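Local structure of COPII coat assembly protein SEC16 (Saccharomyces cerevisiae, 3MZK) at residues Pro15-His18 with Lys24-Tyr27; Ile360-Leu365 with Thr376-Tyr381; Phe330-Trp335 with Leu356-Tyr361; Asp380-Ser385 with Arg401-Val406. The protein helps initiate assembly of the COPII coat for transport vesicles leaving the endoplasmic reticulum and takes part in cargo selection and autophagy. All coordinates share one frame; numbering follows the deposited sequence.

Contact 1: Pro15-His18 with Lys24-Tyr27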
loop_
_atom_site.group_PDB
_atom_site.type_symbol
_atom_site.label_atom_id
_atom_site.label_comp_id
_atom_site.label_asym_id
_atom_site.label_seq_id
_atom_site.Cartn_x
_atom_site.Cartn_y
_atom_site.Cartn_z
ATOM N N PRO B 15 17.066 -18.925 -65.082
ATOM C CA PRO B 15 17.579 -17.637 -64.612
ATOM C C PRO B 15 18.784 -17.833 -63.693
ATOM O O PRO B 15 19.005 -18.928 -63.191
ATOM C CB PRO B 15 16.403 -17.058 -63.812
ATOM C CG PRO B 15 15.204 -17.804 -64.264
ATOM C CD PRO B 15 15.688 -19.172 -64.626
ATOM N N ILE B 16 19.555 -16.776 -63.485
ATOM C CA ILE B 16 20.651 -16.807 -62.536
ATOM C C ILE B 16 20.648 -15.490 -61.783
ATOM O O ILE B 16 20.414 -14.449 -62.382
ATOM C CB ILE B 16 22.012 -16.970 -63.239
ATOM C CG1 ILE B 16 22.034 -18.235 -64.097
ATOM C CG2 ILE B 16 23.147 -17.015 -62.224
ATOM C CD1 ILE B 16 23.172 -18.246 -65.150
ATOM N N PHE B 17 20.902 -15.543 -60.476
ATOM C CA PHE B 17 20.984 -14.349 -59.642
ATOM C C PHE B 17 21.896 -14.546 -58.427
ATOM O O PHE B 17 21.760 -15.519 -57.690
ATOM C CB PHE B 17 19.593 -13.940 -59.164
ATOM C CG PHE B 17 19.559 -12.593 -58.507
ATOM C CD1 PHE B 17 19.226 -11.459 -59.240
ATOM C CD2 PHE B 17 19.868 -12.454 -57.155
ATOM C CE1 PHE B 17 19.194 -10.216 -58.641
ATOM C CE2 PHE B 17 19.844 -11.211 -56.549
ATOM C CZ PHE B 17 19.503 -10.090 -57.291
ATOM N N HIS B 18 22.820 -13.619 -58.211
ATOM C CA HIS B 18 23.722 -13.712 -57.068
ATOM C C HIS B 18 24.104 -12.358 -56.498
ATOM O O HIS B 18 24.358 -11.407 -57.228
ATOM C CB HIS B 18 24.991 -14.493 -57.417
ATOM C CG HIS B 18 24.786 -15.972 -57.479
ATOM N ND1 HIS B 18 25.086 -16.719 -58.596
ATOM C CD2 HIS B 18 24.306 -16.842 -56.558
ATOM C CE1 HIS B 18 24.796 -17.987 -58.364
ATOM N NE2 HIS B 18 24.320 -18.089 -57.137
ATOM N N LYS B 24 27.394 -5.228 -55.727
ATOM C CA LYS B 24 27.052 -5.502 -57.108
ATOM C C LYS B 24 26.159 -6.732 -57.143
ATOM O O LYS B 24 26.093 -7.497 -56.184
ATOM C CB LYS B 24 28.310 -5.761 -57.940
ATOM C CG LYS B 24 29.266 -4.584 -58.072
ATOM C CD LYS B 24 30.360 -4.957 -59.064
ATOM C CE LYS B 24 31.413 -3.879 -59.245
ATOM N NZ LYS B 24 32.462 -4.351 -60.205
ATOM N N VAL B 25 25.477 -6.932 -58.255
ATOM C CA VAL B 25 24.670 -8.124 -58.418
ATOM C C VAL B 25 24.922 -8.704 -59.808
ATOM O O VAL B 25 25.271 -7.974 -60.732
ATOM C CB VAL B 25 23.179 -7.793 -58.166
ATOM C CG1 VAL B 25 22.278 -8.387 -59.228
ATOM C CG2 VAL B 25 22.765 -8.257 -56.778
ATOM N N VAL B 26 24.772 -10.015 -59.950
ATOM C CA VAL B 26 24.860 -10.674 -61.255
ATOM C C VAL B 26 23.566 -11.411 -61.503
ATOM O O VAL B 26 23.096 -12.150 -60.631
ATOM C CB VAL B 26 25.962 -11.751 -61.298
ATOM C CG1 VAL B 26 26.153 -12.258 -62.730
ATOM C CG2 VAL B 26 27.255 -11.207 -60.764
ATOM N N TYR B 27 22.996 -11.240 -62.688
ATOM C CA TYR B 27 21.828 -12.034 -63.048
ATOM C C TYR B 27 21.777 -12.358 -64.530
ATOM O O TYR B 27 22.459 -11.736 -65.341
ATOM C CB TYR B 27 20.533 -11.348 -62.613
ATOM C CG TYR B 27 20.283 -10.031 -63.297
ATOM C CD1 TYR B 27 19.575 -9.966 -64.486
ATOM C CD2 TYR B 27 20.765 -8.855 -62.761
ATOM C CE1 TYR B 27 19.351 -8.760 -65.118
ATOM C CE2 TYR B 27 20.551 -7.646 -63.386
ATOM C CZ TYR B 27 19.841 -7.604 -64.561
ATOM O OH TYR B 27 19.624 -6.396 -65.177
#
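The phenyl ring of Phe17 meets the strand 24-27 obliquely. Its CE1 lies 3.6 Å from Val25 CG1 and its CD1 the same 3.6 Å from Tyr27 CB, while CZ touches both methyls of Val25. With CG anti to the backbone N (chi1 -170°), the ring of Phe17 is carried to Val25 CG1 and Tyr27 CB. The Tyr27 ring has Val25 CG1 in plane at its edge. Tyr27 CB meets Phe17 CD1 because the two residues are directly paired across the strands; the first torsion of Tyr27 (chi1 64°) only sets where its ring goes from there. Trp19 adds an edge-to-face ring to Phe17, and Ile56 packs on Phe17, Val25 and Tyr27, so this apolar face continues beyond the two strands.

The backbone evidence is a regular antiparallel pairing. Phe17 and Tyr27 form a non-hydrogen-bonded pair, and His18 and Val26 a hydrogen-bonded one. In the latter, His18 N donates to Val26 O at 2.8 Å, and Val26 N returns a bond to His18 O at 3.1 Å, the second nearly straight at 169°. A CA-H...O contact accompanies them, Phe17 CA to Val26 O at 3.2 Å. His18 and Val26 occupy the other face, and the imidazole ND1 bonds to the backbone of a chain of another protein. The hairpin 16-19/24-28 continues into strand 48-52, and its contacts with another protein are consistent with the three-stranded blade that Sec16 lends to the open β-propeller of Sec13.

Contact 2: Ile360-Leu365 with Thr376-Tyr381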
loop_
_atom_site.group_PDB
_atom_site.type_symbol
_atom_site.label_atom_id
_atom_site.label_comp_id
_atom_site.label_asym_id
_atom_site.label_seq_id
_atom_site.Cartn_x
_atom_site.Cartn_y
_atom_site.Cartn_z
ATOM N N ILE B 360 23.519 -4.546 -35.272
ATOM C CA ILE B 360 24.588 -5.011 -36.147
ATOM C C ILE B 360 24.026 -5.241 -37.541
ATOM O O ILE B 360 24.640 -4.881 -38.547
ATOM C CB ILE B 360 25.219 -6.311 -35.624
ATOM C CG1 ILE B 360 25.785 -6.102 -34.217
ATOM C CG2 ILE B 360 26.311 -6.803 -36.567
ATOM C CD1 ILE B 360 26.409 -7.347 -33.633
ATOM N N TYR B 361 22.846 -5.841 -37.588
ATOM C CA TYR B 361 22.131 -6.055 -38.838
ATOM C C TYR B 361 21.837 -4.720 -39.513
ATOM O O TYR B 361 21.831 -4.618 -40.742
ATOM C CB TYR B 361 20.845 -6.823 -38.549
ATOM C CG TYR B 361 19.765 -6.709 -39.590
ATOM C CD1 TYR B 361 19.949 -7.199 -40.872
ATOM C CD2 TYR B 361 18.539 -6.138 -39.275
ATOM C CE1 TYR B 361 18.943 -7.109 -41.816
ATOM C CE2 TYR B 361 17.534 -6.041 -40.210
ATOM C CZ TYR B 361 17.739 -6.528 -41.474
ATOM O OH TYR B 361 16.731 -6.430 -42.393
ATOM N N HIS B 362 21.599 -3.699 -38.694
ATOM C CA HIS B 362 21.376 -2.343 -39.178
ATOM C C HIS B 362 22.640 -1.861 -39.883
ATOM O O HIS B 362 22.592 -1.423 -41.030
ATOM C CB HIS B 362 21.011 -1.425 -38.004
ATOM C CG HIS B 362 20.685 -0.016 -38.397
ATOM N ND1 HIS B 362 20.489 0.985 -37.470
ATOM C CD2 HIS B 362 20.521 0.559 -39.613
ATOM C CE1 HIS B 362 20.222 2.118 -38.097
ATOM N NE2 HIS B 362 20.237 1.888 -39.397
ATOM N N ALA B 363 23.774 -1.959 -39.194
ATOM C CA ALA B 363 25.066 -1.591 -39.773
ATOM C C ALA B 363 25.343 -2.345 -41.068
ATOM O O ALA B 363 25.891 -1.791 -42.013
ATOM C CB ALA B 363 26.186 -1.834 -38.776
ATOM N N SER B 364 24.965 -3.615 -41.102
ATOM C CA SER B 364 25.115 -4.427 -42.303
ATOM C C SER B 364 24.296 -3.843 -43.450
ATOM O O SER B 364 24.751 -3.808 -44.593
ATOM C CB SER B 364 24.683 -5.866 -42.026
ATOM O OG SER B 364 25.033 -6.728 -43.090
ATOM N N LEU B 365 23.088 -3.382 -43.139
ATOM C CA LEU B 365 22.210 -2.796 -44.147
ATOM C C LEU B 365 22.766 -1.498 -44.721
ATOM O O LEU B 365 22.531 -1.170 -45.885
ATOM C CB LEU B 365 20.817 -2.559 -43.577
ATOM C CG LEU B 365 19.933 -3.803 -43.547
ATOM C CD1 LEU B 365 18.666 -3.532 -42.764
ATOM C CD2 LEU B 365 19.606 -4.255 -44.956
ATOM N N THR B 376 30.391 2.765 -40.001
ATOM C CA THR B 376 31.428 2.710 -38.974
ATOM C C THR B 376 30.985 3.419 -37.698
ATOM O O THR B 376 31.377 3.025 -36.601
ATOM C CB THR B 376 32.761 3.306 -39.460
ATOM O OG1 THR B 376 32.551 4.654 -39.899
ATOM C CG2 THR B 376 33.316 2.492 -40.607
ATOM N N LYS B 377 30.172 4.462 -37.840
ATOM C CA LYS B 377 29.606 5.133 -36.671
ATOM C C LYS B 377 28.913 4.118 -35.779
ATOM O O LYS B 377 28.952 4.227 -34.559
ATOM C CB LYS B 377 28.621 6.233 -37.075
ATOM C CG LYS B 377 29.269 7.563 -37.428
ATOM C CD LYS B 377 28.221 8.651 -37.614
ATOM C CE LYS B 377 28.866 10.009 -37.829
ATOM N NZ LYS B 377 27.847 11.094 -37.882
ATOM N N TYR B 378 28.287 3.123 -36.402
ATOM C CA TYR B 378 27.591 2.067 -35.672
ATOM C C TYR B 378 28.529 0.996 -35.130
ATOM O O TYR B 378 28.487 0.672 -33.946
ATOM C CB TYR B 378 26.509 1.427 -36.541
ATOM C CG TYR B 378 25.153 2.063 -36.365
ATOM C CD1 TYR B 378 24.248 1.567 -35.432
ATOM C CD2 TYR B 378 24.782 3.171 -37.113
ATOM C CE1 TYR B 378 23.006 2.155 -35.260
ATOM C CE2 TYR B 378 23.545 3.763 -36.949
ATOM C CZ TYR B 378 22.661 3.254 -36.023
ATOM O OH TYR B 378 21.427 3.847 -35.862
ATOM N N THR B 379 29.374 0.446 -35.992
ATOM C CA THR B 379 30.312 -0.584 -35.560
ATOM C C THR B 379 31.171 -0.090 -34.393
ATOM O O THR B 379 31.405 -0.820 -33.430
ATOM C CB THR B 379 31.212 -1.082 -36.716
ATOM O OG1 THR B 379 32.137 -0.057 -37.096
ATOM C CG2 THR B 379 30.365 -1.483 -37.914
ATOM N N ASP B 380 31.625 1.154 -34.473
ATOM C CA ASP B 380 32.419 1.738 -33.398
ATOM C C ASP B 380 31.627 1.830 -32.096
ATOM O O ASP B 380 32.066 1.333 -31.054
ATOM C CB ASP B 380 32.948 3.112 -33.806
ATOM C CG ASP B 380 34.169 3.020 -34.703
ATOM O OD1 ASP B 380 34.523 1.900 -35.129
ATOM O OD2 ASP B 380 34.775 4.073 -34.989
ATOM N N TYR B 381 30.461 2.463 -32.158
ATOM C CA TYR B 381 29.610 2.570 -30.985
ATOM C C TYR B 381 29.280 1.193 -30.427
ATOM O O TYR B 381 29.311 0.981 -29.213
ATOM C CB TYR B 381 28.319 3.320 -31.313
ATOM C CG TYR B 381 27.271 3.210 -30.229
ATOM C CD1 TYR B 381 27.374 3.943 -29.052
ATOM C CD2 TYR B 381 26.177 2.368 -30.381
ATOM C CE1 TYR B 381 26.417 3.838 -28.058
ATOM C CE2 TYR B 381 25.214 2.257 -29.395
ATOM C CZ TYR B 381 25.340 2.994 -28.236
ATOM O OH TYR B 381 24.380 2.887 -27.254
#
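His362 and Ala363 face Tyr378 and Thr379 across an antiparallel pair of consecutive α-helices, 356-368 and 372-387, in the helical Sec23-binding region with its ACE1-type architecture, shared by COPII coat and nuclear pore scaffold proteins. The short segments run at 155° to each other, with their axes 9.1 Å apart. The closeness is clearest where Ala363 CA lies 6.0 Å from Tyr378 CA. A methyl is all that Ala363 brings to the interface: Ala363 CB lies 4.0 Å from Tyr378 CB and 4.3 Å from Thr379 CG2.

The second half of the tight side is aromatic. The imidazole of His362 leaves its helix on the side away from its own amide nitrogen (chi1 -177°) and is carried out to the phenol end of Tyr378. The two rings are oblique, with centroids 4.5 Å apart and planes at 61°. His362 CE1 and ND1 both lie near Tyr378 CZ, CE1 at 3.4 Å. The hydroxyl of Tyr378 is held by Glu337 OE1 of helix 330-344, so a third helix helps place this ring. Loop residues Phe66 and Pro69 pack on it as well.

On the far side of helix 372-387 the character changes. Asp380 and Lys377 are exposed to solvent and make no contact with 360-365, whereas the four touching residues are all buried. Thr379, at the margin of the buried side, turns its methyl to Ala363, and its OG1 donates back along its own helix to Thr376 O at 3.2 Å, a carbonyl that also accepts from Asp380 N.

Contact 3: Phe330-Trp335 with Leu356-Tyr361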
loop_
_atom_site.group_PDB
_atom_site.type_symbol
_atom_site.label_atom_id
_atom_site.label_comp_id
_atom_site.label_asym_id
_atom_site.label_seq_id
_atom_site.Cartn_x
_atom_site.Cartn_y
_atom_site.Cartn_z
ATOM N N PHE B 330 12.704 -2.213 -41.739
ATOM C CA PHE B 330 13.415 -0.979 -41.422
ATOM C C PHE B 330 12.718 -0.215 -40.291
ATOM O O PHE B 330 13.380 0.304 -39.387
ATOM C CB PHE B 330 13.568 -0.093 -42.659
ATOM C CG PHE B 330 14.388 -0.708 -43.746
ATOM C CD1 PHE B 330 15.080 -1.888 -43.530
ATOM C CD2 PHE B 330 14.474 -0.106 -44.993
ATOM C CE1 PHE B 330 15.841 -2.462 -44.542
ATOM C CE2 PHE B 330 15.235 -0.672 -46.010
ATOM C CZ PHE B 330 15.917 -1.852 -45.780
ATOM N N GLU B 331 11.387 -0.156 -40.342
ATOM C CA GLU B 331 10.613 0.475 -39.273
ATOM C C GLU B 331 11.011 -0.099 -37.919
ATOM O O GLU B 331 11.285 0.644 -36.972
ATOM C CB GLU B 331 9.107 0.299 -39.493
ATOM C CG GLU B 331 8.559 0.983 -40.735
ATOM C CD GLU B 331 9.068 0.358 -42.023
ATOM O OE1 GLU B 331 9.229 -0.884 -42.060
ATOM O OE2 GLU B 331 9.310 1.112 -42.996
ATOM N N SER B 332 11.048 -1.426 -37.841
ATOM C CA SER B 332 11.422 -2.117 -36.609
ATOM C C SER B 332 12.811 -1.719 -36.122
ATOM O O SER B 332 13.016 -1.496 -34.932
ATOM C CB SER B 332 11.354 -3.631 -36.798
ATOM O OG SER B 332 11.699 -4.306 -35.602
ATOM N N ILE B 333 13.768 -1.635 -37.040
ATOM C CA ILE B 333 15.120 -1.242 -36.663
ATOM C C ILE B 333 15.109 0.114 -35.976
ATOM O O ILE B 333 15.678 0.282 -34.898
ATOM C CB ILE B 333 16.047 -1.162 -37.883
ATOM C CG1 ILE B 333 16.180 -2.532 -38.539
ATOM C CG2 ILE B 333 17.419 -0.633 -37.483
ATOM C CD1 ILE B 333 17.034 -2.510 -39.787
ATOM N N LEU B 334 14.455 1.079 -36.614
ATOM C CA LEU B 334 14.425 2.450 -36.126
ATOM C C LEU B 334 13.539 2.594 -34.887
ATOM O O LEU B 334 13.955 3.164 -33.877
ATOM C CB LEU B 334 13.967 3.397 -37.239
ATOM C CG LEU B 334 14.805 3.358 -38.522
ATOM C CD1 LEU B 334 14.213 4.246 -39.593
ATOM C CD2 LEU B 334 16.248 3.754 -38.252
ATOM N N TRP B 335 12.318 2.075 -34.964
ATOM C CA TRP B 335 11.431 2.093 -33.811
ATOM C C TRP B 335 12.130 1.513 -32.590
ATOM O O TRP B 335 12.153 2.138 -31.529
ATOM C CB TRP B 335 10.152 1.314 -34.092
ATOM C CG TRP B 335 9.253 1.999 -35.051
ATOM C CD1 TRP B 335 9.267 3.320 -35.385
ATOM C CD2 TRP B 335 8.204 1.401 -35.818
ATOM N NE1 TRP B 335 8.284 3.585 -36.308
ATOM C CE2 TRP B 335 7.618 2.422 -36.591
ATOM C CE3 TRP B 335 7.703 0.098 -35.925
ATOM C CZ2 TRP B 335 6.554 2.184 -37.459
ATOM C CZ3 TRP B 335 6.645 -0.137 -36.786
ATOM C CH2 TRP B 335 6.082 0.900 -37.541
ATOM N N LEU B 356 20.692 -5.863 -29.744
ATOM C CA LEU B 356 22.049 -5.675 -30.256
ATOM C C LEU B 356 22.254 -6.349 -31.615
ATOM O O LEU B 356 22.820 -5.751 -32.532
ATOM C CB LEU B 356 23.091 -6.156 -29.246
ATOM C CG LEU B 356 23.373 -5.170 -28.110
ATOM C CD1 LEU B 356 24.060 -5.848 -26.933
ATOM C CD2 LEU B 356 24.199 -4.004 -28.628
ATOM N N PRO B 357 21.797 -7.603 -31.755
ATOM C CA PRO B 357 21.864 -8.237 -33.071
ATOM C C PRO B 357 21.220 -7.370 -34.144
ATOM O O PRO B 357 21.778 -7.239 -35.230
ATOM C CB PRO B 357 21.057 -9.516 -32.870
ATOM C CG PRO B 357 21.275 -9.843 -31.446
ATOM C CD PRO B 357 21.301 -8.534 -30.729
ATOM N N GLN B 358 20.072 -6.773 -33.839
ATOM C CA GLN B 358 19.363 -5.959 -34.819
ATOM C C GLN B 358 20.180 -4.734 -35.199
ATOM O O GLN B 358 20.140 -4.297 -36.342
ATOM C CB GLN B 358 17.989 -5.539 -34.298
ATOM C CG GLN B 358 17.086 -4.925 -35.357
ATOM C CD GLN B 358 15.736 -4.491 -34.797
ATOM O OE1 GLN B 358 14.685 -4.800 -35.361
ATOM N NE2 GLN B 358 15.763 -3.760 -33.687
ATOM N N LYS B 359 20.924 -4.186 -34.241
ATOM C CA LYS B 359 21.779 -3.030 -34.504
ATOM C C LYS B 359 22.919 -3.373 -35.464
ATOM O O LYS B 359 23.253 -2.586 -36.352
ATOM C CB LYS B 359 22.352 -2.471 -33.203
ATOM C CG LYS B 359 21.324 -1.832 -32.295
ATOM C CD LYS B 359 22.001 -1.105 -31.151
ATOM C CE LYS B 359 20.998 -0.575 -30.153
ATOM N NZ LYS B 359 21.692 -0.017 -28.962
ATOM N N ILE B 360 23.519 -4.546 -35.272
ATOM C CA ILE B 360 24.588 -5.011 -36.147
ATOM C C ILE B 360 24.026 -5.241 -37.541
ATOM O O ILE B 360 24.640 -4.881 -38.547
ATOM C CB ILE B 360 25.219 -6.311 -35.624
ATOM C CG1 ILE B 360 25.785 -6.102 -34.217
ATOM C CG2 ILE B 360 26.311 -6.803 -36.567
ATOM C CD1 ILE B 360 26.409 -7.347 -33.633
ATOM N N TYR B 361 22.846 -5.841 -37.588
ATOM C CA TYR B 361 22.131 -6.055 -38.838
ATOM C C TYR B 361 21.837 -4.720 -39.513
ATOM O O TYR B 361 21.831 -4.618 -40.742
ATOM C CB TYR B 361 20.845 -6.823 -38.549
ATOM C CG TYR B 361 19.765 -6.709 -39.590
ATOM C CD1 TYR B 361 19.949 -7.199 -40.872
ATOM C CD2 TYR B 361 18.539 -6.138 -39.275
ATOM C CE1 TYR B 361 18.943 -7.109 -41.816
ATOM C CE2 TYR B 361 17.534 -6.041 -40.210
ATOM C CZ TYR B 361 17.739 -6.528 -41.474
ATOM O OH TYR B 361 16.731 -6.430 -42.393
HETATM O O HOH W 1 17.486 -1.902 -33.676
#
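Both ends of the Gln358 amide are engaged at the helix of Phe330-Trp335. Its OE1 lies 3.0 Å from Ser332 OG, the shortest sound polar approach between the two segments, although the hydroxyl proton is not settled because weaker acceptors, Ile324 O, Gly325 O and Asp336 OD2, are also within its reach. The other end of the amide, NE2, donates to Asp336 OD2, one residue beyond the segment. A water that donates to Ile333 O at 3.1 Å also touches NE2, but that second bond is weak and its length is too short to carry weight. The chain of Gln358 is extended, its first torsion (chi1 -169°) swinging CG to the far side of CB from the amide nitrogen, and this spans the gap from helix 356-368 to the opposing backbone; its CD ends 3.8 Å from Ile333 CA.

Beside the amide runs an apolar strip. Ile333 CG1 lies 4.1 Å from Gln358 CG, and these two side chains meet obliquely. Ile333 CD1 comes 3.6 Å from Tyr361 CE2, the two side chains being roughly perpendicular. The phenol oxygen of Tyr361 reaches past Ile333 to Asn328 O, just ahead of the helix. The two axes, 10.2 Å apart at 119°, splay more than a neat antiparallel pair would, and the nearest CA atoms, those of Ile333 and Gln358, are 6.6 Å apart.

All four touching residues are buried, so the Gln358 amide is a polar group inside the helical stack. A carbonyl oxygen near a hydroxyl and an NE2 facing a carboxylate probably settle which way round the amide lies.

Contact 4: Asp380-Ser385 with Arg401-Val406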
loop_
_atom_site.group_PDB
_atom_site.type_symbol
_atom_site.label_atom_id
_atom_site.label_comp_id
_atom_site.label_asym_id
_atom_site.label_seq_id
_atom_site.Cartn_x
_atom_site.Cartn_y
_atom_site.Cartn_z
ATOM N N ASP B 380 31.625 1.154 -34.473
ATOM C CA ASP B 380 32.419 1.738 -33.398
ATOM C C ASP B 380 31.627 1.830 -32.096
ATOM O O ASP B 380 32.066 1.333 -31.054
ATOM C CB ASP B 380 32.948 3.112 -33.806
ATOM C CG ASP B 380 34.169 3.020 -34.703
ATOM O OD1 ASP B 380 34.523 1.900 -35.129
ATOM O OD2 ASP B 380 34.775 4.073 -34.989
ATOM N N TYR B 381 30.461 2.463 -32.158
ATOM C CA TYR B 381 29.610 2.570 -30.985
ATOM C C TYR B 381 29.280 1.193 -30.427
ATOM O O TYR B 381 29.311 0.981 -29.213
ATOM C CB TYR B 381 28.319 3.320 -31.313
ATOM C CG TYR B 381 27.271 3.210 -30.229
ATOM C CD1 TYR B 381 27.374 3.943 -29.052
ATOM C CD2 TYR B 381 26.177 2.368 -30.381
ATOM C CE1 TYR B 381 26.417 3.838 -28.058
ATOM C CE2 TYR B 381 25.214 2.257 -29.395
ATOM C CZ TYR B 381 25.340 2.994 -28.236
ATOM O OH TYR B 381 24.380 2.887 -27.254
ATOM N N LEU B 382 28.967 0.260 -31.320
ATOM C CA LEU B 382 28.565 -1.077 -30.908
ATOM C C LEU B 382 29.714 -1.824 -30.250
ATOM O O LEU B 382 29.494 -2.665 -29.382
ATOM C CB LEU B 382 28.019 -1.867 -32.095
ATOM C CG LEU B 382 26.649 -1.410 -32.602
ATOM C CD1 LEU B 382 26.289 -2.097 -33.912
ATOM C CD2 LEU B 382 25.585 -1.662 -31.544
ATOM N N SER B 383 30.939 -1.509 -30.660
ATOM C CA SER B 383 32.116 -2.118 -30.056
ATOM C C SER B 383 32.151 -1.843 -28.560
ATOM O O SER B 383 32.191 -2.767 -27.749
ATOM C CB SER B 383 33.399 -1.619 -30.725
ATOM O OG SER B 383 33.569 -2.210 -32.003
ATOM N N SER B 384 32.130 -0.568 -28.195
ATOM C CA SER B 384 32.129 -0.191 -26.786
ATOM C C SER B 384 30.911 -0.781 -26.088
ATOM O O SER B 384 30.981 -1.205 -24.934
ATOM C CB SER B 384 32.128 1.329 -26.639
ATOM O OG SER B 384 30.981 1.892 -27.249
ATOM N N SER B 385 29.797 -0.807 -26.807
ATOM C CA SER B 385 28.560 -1.362 -26.287
ATOM C C SER B 385 28.726 -2.838 -25.908
ATOM O O SER B 385 28.265 -3.269 -24.851
ATOM C CB SER B 385 27.445 -1.191 -27.321
ATOM O OG SER B 385 26.166 -1.363 -26.744
ATOM N N ARG B 401 32.017 -11.669 -32.880
ATOM C CA ARG B 401 32.386 -12.217 -34.174
ATOM C C ARG B 401 31.607 -11.519 -35.283
ATOM O O ARG B 401 32.189 -11.007 -36.239
ATOM C CB ARG B 401 32.120 -13.721 -34.201
ATOM C CG ARG B 401 32.308 -14.372 -35.561
ATOM C CD ARG B 401 31.847 -15.817 -35.522
ATOM N NE ARG B 401 30.608 -15.957 -34.764
ATOM C CZ ARG B 401 29.404 -15.673 -35.248
ATOM N NH1 ARG B 401 29.278 -15.237 -36.496
ATOM N NH2 ARG B 401 28.328 -15.825 -34.487
ATOM N N GLU B 402 30.287 -11.496 -35.135
ATOM C CA GLU B 402 29.405 -10.931 -36.145
ATOM C C GLU B 402 29.696 -9.457 -36.361
ATOM O O GLU B 402 29.558 -8.937 -37.467
ATOM C CB GLU B 402 27.949 -11.132 -35.738
ATOM C CG GLU B 402 27.554 -12.593 -35.637
ATOM C CD GLU B 402 26.159 -12.785 -35.081
ATOM O OE1 GLU B 402 25.632 -11.849 -34.434
ATOM O OE2 GLU B 402 25.593 -13.879 -35.291
ATOM N N LEU B 403 30.112 -8.789 -35.297
ATOM C CA LEU B 403 30.429 -7.377 -35.376
ATOM C C LEU B 403 31.726 -7.191 -36.146
ATOM O O LEU B 403 31.853 -6.260 -36.937
ATOM C CB LEU B 403 30.546 -6.783 -33.975
ATOM C CG LEU B 403 30.863 -5.292 -33.897
ATOM C CD1 LEU B 403 29.839 -4.490 -34.682
ATOM C CD2 LEU B 403 30.921 -4.848 -32.442
ATOM N N SER B 404 32.686 -8.081 -35.918
ATOM C CA SER B 404 33.944 -8.050 -36.662
ATOM C C SER B 404 33.720 -8.217 -38.161
ATOM O O SER B 404 34.306 -7.492 -38.967
ATOM C CB SER B 404 34.903 -9.130 -36.163
ATOM O OG SER B 404 35.447 -8.776 -34.906
ATOM N N GLU B 405 32.871 -9.174 -38.526
ATOM C CA GLU B 405 32.597 -9.458 -39.925
ATOM C C GLU B 405 32.066 -8.219 -40.635
ATOM O O GLU B 405 32.555 -7.848 -41.701
ATOM C CB GLU B 405 31.600 -10.612 -40.060
ATOM C CG GLU B 405 31.416 -11.106 -41.490
ATOM C CD GLU B 405 32.693 -11.687 -42.070
ATOM O OE1 GLU B 405 33.644 -11.924 -41.294
ATOM O OE2 GLU B 405 32.750 -11.904 -43.301
ATOM N N VAL B 406 31.063 -7.581 -40.037
ATOM C CA VAL B 406 30.483 -6.375 -40.611
ATOM C C VAL B 406 31.517 -5.259 -40.652
ATOM O O VAL B 406 31.643 -4.549 -41.648
ATOM C CB VAL B 406 29.264 -5.906 -39.817
ATOM C CG1 VAL B 406 28.702 -4.636 -40.426
ATOM C CG2 VAL B 406 28.212 -7.001 -39.777
#
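Helices 372-387 and 394-409 follow one another near the end of the modelled chain, in the helical Sec23-binding region, and Leu403 is the residue through which the second meets the first here. A trans first torsion (chi1 -179°) extends Leu403 so that both methyls reach the neighbouring helix, where CD1 meets Leu382 and CD2 lies over the junction of Leu382 and Ser383. CD1 of Leu403 approaches Leu382 CB at 4.1 Å. CD2 of Leu403 reaches the backbone, 3.9 Å from Leu382 C, and the side chain of the next residue, 3.8 Å from Ser383 OG. That hydroxyl is committed to its own helix by a hydrogen bond to Thr379 O, so its nearness to the methyl is packing alone.

The nearest CA atoms, those of Ser383 and Leu403, stand 7.7 Å apart, and just 124 Å² is buried between the segments. The far end of the Leu382 side chain turns instead to Lys359 and Ile360 of helix 356-368, which also takes Val406 against Ile360.

No hydrogen bond or salt bridge links the two segments. Their cohesion therefore depends on dispersion and burial of the Leu403 methyls, forces that probably impose little directional constraint on these two segments.

From the N terminus, contact 1 closes a tight hairpin with five residues between its segments, in the small sheet about 26 to 29 Å, centre to centre, from the other three. The rest follow much later as a relay: contact 3 closes 330-361, contact 2 opens on the helix where contact 3 ends, and contact 4 opens where contact 2 ends. None is nested within another; 2 and 3 share Ile360 and Tyr361, and 2 and 4 share Asp380 and Tyr381. Helix 356-368 is shared by contacts 2 and 3 and also touches helix 394-409 of contact 4: His362 CG meets Ile333 CG2 at 3.4 Å, and Ile360 CG2 meets Val406 CG2 at 3.7 Å.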